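Local structure of sister chromatid cohesion protein (Chaetomium thermophilum, 5T8V) at residues H1140-L1143 / A1144-L1148; S875-L878 / T879-R882. The protein is the C-terminal, HEAT-repeat part of the Scc2 cohesin loader, which is thought to load cohesin onto chromatin, as in its family. All coordinates share one frame; numbering follows the deposited sequence.

Contact 1 of 2, residues H1140-L1143 / A1144-L1148; sequences HAFL and AVEVL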
loop_
_atom_site.group_PDB
_atom_site.type_symbol
_atom_site.label_atom_id
_atom_site.label_comp_id
_atom_site.label_asym_id
_atom_site.label_seq_id
_atom_site.Cartn_x
_atom_site.Cartn_y
_atom_site.Cartn_z
ATOM N N HIS A 1140 -25.038 -31.862 -18.315
ATOM C CA HIS A 1140 -25.160 -32.837 -19.394
ATOM C C HIS A 1140 -24.594 -32.279 -20.696
ATOM O O HIS A 1140 -23.742 -32.905 -21.349
ATOM C CB HIS A 1140 -26.629 -33.228 -19.558
ATOM C CG HIS A 1140 -26.839 -34.470 -20.361
ATOM N ND1 HIS A 1140 -27.760 -34.549 -21.384
ATOM C CD2 HIS A 1140 -26.249 -35.686 -20.291
ATOM C CE1 HIS A 1140 -27.727 -35.760 -21.909
ATOM N NE2 HIS A 1140 -26.818 -36.470 -21.265
ATOM N N ALA A 1141 -25.056 -31.091 -21.085
ATOM C CA ALA A 1141 -24.476 -30.413 -22.235
ATOM C C ALA A 1141 -22.963 -30.308 -22.097
ATOM O O ALA A 1141 -22.231 -30.456 -23.083
ATOM C CB ALA A 1141 -25.099 -29.025 -22.394
ATOM N N PHE A 1142 -22.473 -30.064 -20.876
ATOM C CA PHE A 1142 -21.028 -29.994 -20.684
ATOM C C PHE A 1142 -20.363 -31.323 -21.009
ATOM O O PHE A 1142 -19.227 -31.345 -21.493
ATOM C CB PHE A 1142 -20.661 -29.585 -19.263
ATOM C CG PHE A 1142 -19.188 -29.686 -18.989
ATOM C CD1 PHE A 1142 -18.296 -28.833 -19.619
ATOM C CD2 PHE A 1142 -18.691 -30.651 -18.131
ATOM C CE1 PHE A 1142 -16.938 -28.929 -19.385
ATOM C CE2 PHE A 1142 -17.332 -30.751 -17.892
ATOM C CZ PHE A 1142 -16.454 -29.888 -18.521
ATOM N N LEU A 1143 -21.036 -32.439 -20.721
ATOM C CA LEU A 1143 -20.514 -33.740 -21.122
ATOM C C LEU A 1143 -20.443 -33.839 -22.639
ATOM O O LEU A 1143 -19.427 -34.274 -23.202
ATOM C CB LEU A 1143 -21.387 -34.854 -20.543
ATOM C CG LEU A 1143 -20.977 -36.292 -20.868
ATOM C CD1 LEU A 1143 -19.597 -36.605 -20.321
ATOM C CD2 LEU A 1143 -22.001 -37.273 -20.318
ATOM N N ALA A 1144 -21.512 -33.421 -23.323
ATOM C CA ALA A 1144 -21.506 -33.460 -24.783
ATOM C C ALA A 1144 -20.334 -32.663 -25.353
ATOM O O ALA A 1144 -19.533 -33.185 -26.138
ATOM C CB ALA A 1144 -22.833 -32.933 -25.327
ATOM N N VAL A 1145 -20.217 -31.389 -24.967
ATOM C CA VAL A 1145 -19.110 -30.572 -25.454
ATOM C C VAL A 1145 -17.776 -31.136 -25.002
ATOM O O VAL A 1145 -16.750 -30.881 -25.638
ATOM C CB VAL A 1145 -19.256 -29.104 -24.993
ATOM C CG1 VAL A 1145 -19.261 -29.020 -23.494
ATOM C CG2 VAL A 1145 -18.137 -28.241 -25.566
ATOM N N GLU A 1146 -17.756 -31.887 -23.901
ATOM C CA GLU A 1146 -16.518 -32.526 -23.475
ATOM C C GLU A 1146 -16.137 -33.655 -24.421
ATOM O O GLU A 1146 -14.950 -33.970 -24.563
ATOM C CB GLU A 1146 -16.659 -33.043 -22.045
ATOM C CG GLU A 1146 -15.345 -33.401 -21.377
ATOM C CD GLU A 1146 -15.513 -33.712 -19.903
ATOM O OE1 GLU A 1146 -16.645 -33.580 -19.394
ATOM O OE2 GLU A 1146 -14.514 -34.090 -19.256
ATOM N N VAL A 1147 -17.125 -34.270 -25.073
ATOM C CA VAL A 1147 -16.833 -35.236 -26.128
ATOM C C VAL A 1147 -16.404 -34.526 -27.407
ATOM O O VAL A 1147 -15.432 -34.929 -28.057
ATOM C CB VAL A 1147 -18.056 -36.142 -26.361
ATOM C CG1 VAL A 1147 -17.885 -36.987 -27.624
ATOM C CG2 VAL A 1147 -18.276 -37.042 -25.156
ATOM N N LEU A 1148 -17.115 -33.460 -27.791
ATOM C CA LEU A 1148 -16.773 -32.759 -29.029
ATOM C C LEU A 1148 -15.386 -32.138 -28.952
ATOM O O LEU A 1148 -14.665 -32.091 -29.954
ATOM C CB LEU A 1148 -17.812 -31.685 -29.342
ATOM C CG LEU A 1148 -18.812 -32.090 -30.423
ATOM C CD1 LEU A 1148 -19.573 -33.311 -29.968
ATOM C CD2 LEU A 1148 -19.767 -30.948 -30.730
#
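The opening turns of helix 1139-1154 bring Phe-1142 against Val-1145 and Glu-1146, one helical turn further on. The backbone evidence is four successive i to i+4 bonds. Val-1145 N to Ala-1141 O is the straightest, at 2.9 Å with an N-H...O angle of 173°. Ala-1144 N reaches His-1140 O at 3.0 Å. Glu-1146 N bonds to Phe-1142 O at 2.9 Å, but this bond is more bent; Val-1147 N to Leu-1143 O completes the series.

Among side chains, the phenyl ring carries the contact. Its CG is anti to the backbone N (chi1 172°), which lays the ring alongside the following turn. There CD1 meets Val-1145 CG1 at 4.0 Å; on the same side of the ring plane, but near the opposite edge, Glu-1146 OE1 lies 3.3 Å from Phe-1142 CE2. Both partners approach the ring obliquely. The glutamate chain is extended, and its carboxylate plane is turned 40° from the ring, so the two flat groups are not stacked. Arg-1176 makes a cation-pi contact with the same ring.

Around the helix, the remaining faces are taken by different neighbours. Leu-1143 and Val-1147, four residues apart, both pack on helix 1065-1086; Ala-1144 and Leu-1148 meet helix 1115-1133. Val-1145 reaches helix 1163-1169, and together with Phe-1142 it touches Ile-1177 of helix 1175-1191, a packing pattern in keeping with an all-helical HEAT-type array.

Contact 2 of 2, residues S875-L878 / T879-R882; sequences SEDL and TVSR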
loop_
_atom_site.group_PDB
_atom_site.type_symbol
_atom_site.label_atom_id
_atom_site.label_comp_id
_atom_site.label_asym_id
_atom_site.label_seq_id
_atom_site.Cartn_x
_atom_site.Cartn_y
_atom_site.Cartn_z
ATOM N N SER A 875 -18.888 -53.800 5.122
ATOM C CA SER A 875 -18.393 -52.550 5.689
ATOM C C SER A 875 -18.919 -51.372 4.880
ATOM O O SER A 875 -18.538 -51.186 3.719
ATOM C CB SER A 875 -16.863 -52.537 5.727
ATOM O OG SER A 875 -16.376 -51.302 6.228
ATOM N N GLU A 876 -19.805 -50.579 5.485
ATOM C CA GLU A 876 -20.490 -49.529 4.741
ATOM C C GLU A 876 -19.542 -48.402 4.352
ATOM O O GLU A 876 -19.750 -47.751 3.322
ATOM C CB GLU A 876 -21.660 -48.987 5.562
ATOM C CG GLU A 876 -22.763 -48.343 4.731
ATOM C CD GLU A 876 -22.378 -46.980 4.183
ATOM O OE1 GLU A 876 -21.522 -46.309 4.798
ATOM O OE2 GLU A 876 -22.929 -46.583 3.135
ATOM N N ASP A 877 -18.505 -48.151 5.150
ATOM C CA ASP A 877 -17.545 -47.107 4.816
ATOM C C ASP A 877 -16.863 -47.439 3.495
ATOM O O ASP A 877 -15.920 -48.235 3.458
ATOM C CB ASP A 877 -16.511 -46.944 5.932
ATOM C CG ASP A 877 -15.643 -45.714 5.745
ATOM O OD1 ASP A 877 -16.091 -44.763 5.068
ATOM O OD2 ASP A 877 -14.513 -45.697 6.277
ATOM N N LEU A 878 -17.340 -46.837 2.404
ATOM C CA LEU A 878 -16.824 -47.161 1.079
ATOM C C LEU A 878 -15.499 -46.470 0.788
ATOM O O LEU A 878 -14.699 -46.985 0.000
ATOM C CB LEU A 878 -17.848 -46.776 0.011
ATOM C CG LEU A 878 -19.226 -47.428 0.148
ATOM C CD1 LEU A 878 -20.181 -46.871 -0.897
ATOM C CD2 LEU A 878 -19.127 -48.948 0.039
ATOM N N THR A 879 -15.254 -45.312 1.400
ATOM C CA THR A 879 -13.995 -44.606 1.189
ATOM C C THR A 879 -12.807 -45.511 1.490
ATOM O O THR A 879 -11.913 -45.686 0.655
ATOM C CB THR A 879 -13.954 -43.356 2.068
ATOM O OG1 THR A 879 -15.137 -42.577 1.853
ATOM C CG2 THR A 879 -12.730 -42.509 1.754
ATOM N N VAL A 880 -12.784 -46.096 2.690
ATOM C CA VAL A 880 -11.684 -46.979 3.075
ATOM C C VAL A 880 -11.560 -48.139 2.095
ATOM O O VAL A 880 -10.452 -48.520 1.696
ATOM C CB VAL A 880 -11.879 -47.475 4.524
ATOM C CG1 VAL A 880 -13.265 -48.075 4.723
ATOM C CG2 VAL A 880 -10.812 -48.492 4.898
ATOM N N SER A 881 -12.690 -48.722 1.692
ATOM C CA SER A 881 -12.655 -49.874 0.796
ATOM C C SER A 881 -12.010 -49.512 -0.537
ATOM O O SER A 881 -11.047 -50.154 -0.975
ATOM C CB SER A 881 -14.073 -50.410 0.588
ATOM O OG SER A 881 -14.647 -50.829 1.814
ATOM N N ARG A 882 -12.531 -48.477 -1.201
ATOM C CA ARG A 882 -11.938 -48.040 -2.460
ATOM C C ARG A 882 -10.462 -47.715 -2.275
ATOM O O ARG A 882 -9.633 -48.032 -3.138
ATOM C CB ARG A 882 -12.694 -46.832 -3.010
ATOM C CG ARG A 882 -12.475 -46.607 -4.501
ATOM C CD ARG A 882 -13.365 -45.499 -5.046
ATOM N NE ARG A 882 -12.662 -44.221 -5.142
ATOM C CZ ARG A 882 -12.007 -43.792 -6.219
ATOM N NH1 ARG A 882 -11.401 -42.611 -6.198
ATOM N NH2 ARG A 882 -11.953 -44.535 -7.319
#
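The carboxylate of Asp-877 has Val-880 CG1 and Thr-879 CB on the same side of its plane. The methyl sits obliquely above the OD2 branch, with CG1 3.5 Å from Asp-877 CG, and the two side chains cross at about a right angle. Thr-879 CB is nearer the other branch, 3.9 Å from Asp-877 OD1. That oxygen has its strongest partner elsewhere: Arg-840 forms a salt bridge to OD1 through NH1, and the same NH1 hydrogen-bonds to Thr-879 OG1, so one guanidinium nitrogen links two side chains two residues apart to helix 839-852.

CG of the aspartate is anti to the backbone N (chi1 -170°), which places the carboxylate beside Val-880 CG1. It makes no capping bond, although Asp-877 occupies the N-cap position. Its backbone O is approached instead by Ser-881 OG at 3.3 Å, a weak hydrogen bond. The regular helix pattern is under way one residue later: Arg-882 N donates to Leu-878 O at 2.9 Å and 173°, an almost linear bond.

Beyond the turn, the Arg-882 chain bends at chi3 and its NH2 pairs with Asp-924 of helix 919-935, where Leu-921 also touches Ser-881. The whole is a loop-to-helix N-terminus, starting helix 878-891 with an aspartate N-cap whose side chain is engaged by an arginine of an adjacent helix.

Overall arrangement
Contact 2 precedes contact 1 in the chain, and the two are separate local arrangements. Their centres are 31 Å apart and their nearest atoms about 16 Å, so neither touches the other. Both lie at about one radius of gyration (50 Å) from the centre of the elongated molecule, on the same side of it: contact 1 is about 45 Å and contact 2 about 51 Å away, centre to centre. Each belongs to the start of a helix, 1139-1154 and 878-891 respectively, but contact 2 includes the incoming loop, whereas contact 1 is helical throughout. Contact 1 lies in the sister chromatid cohesion C-terminus region of the protein.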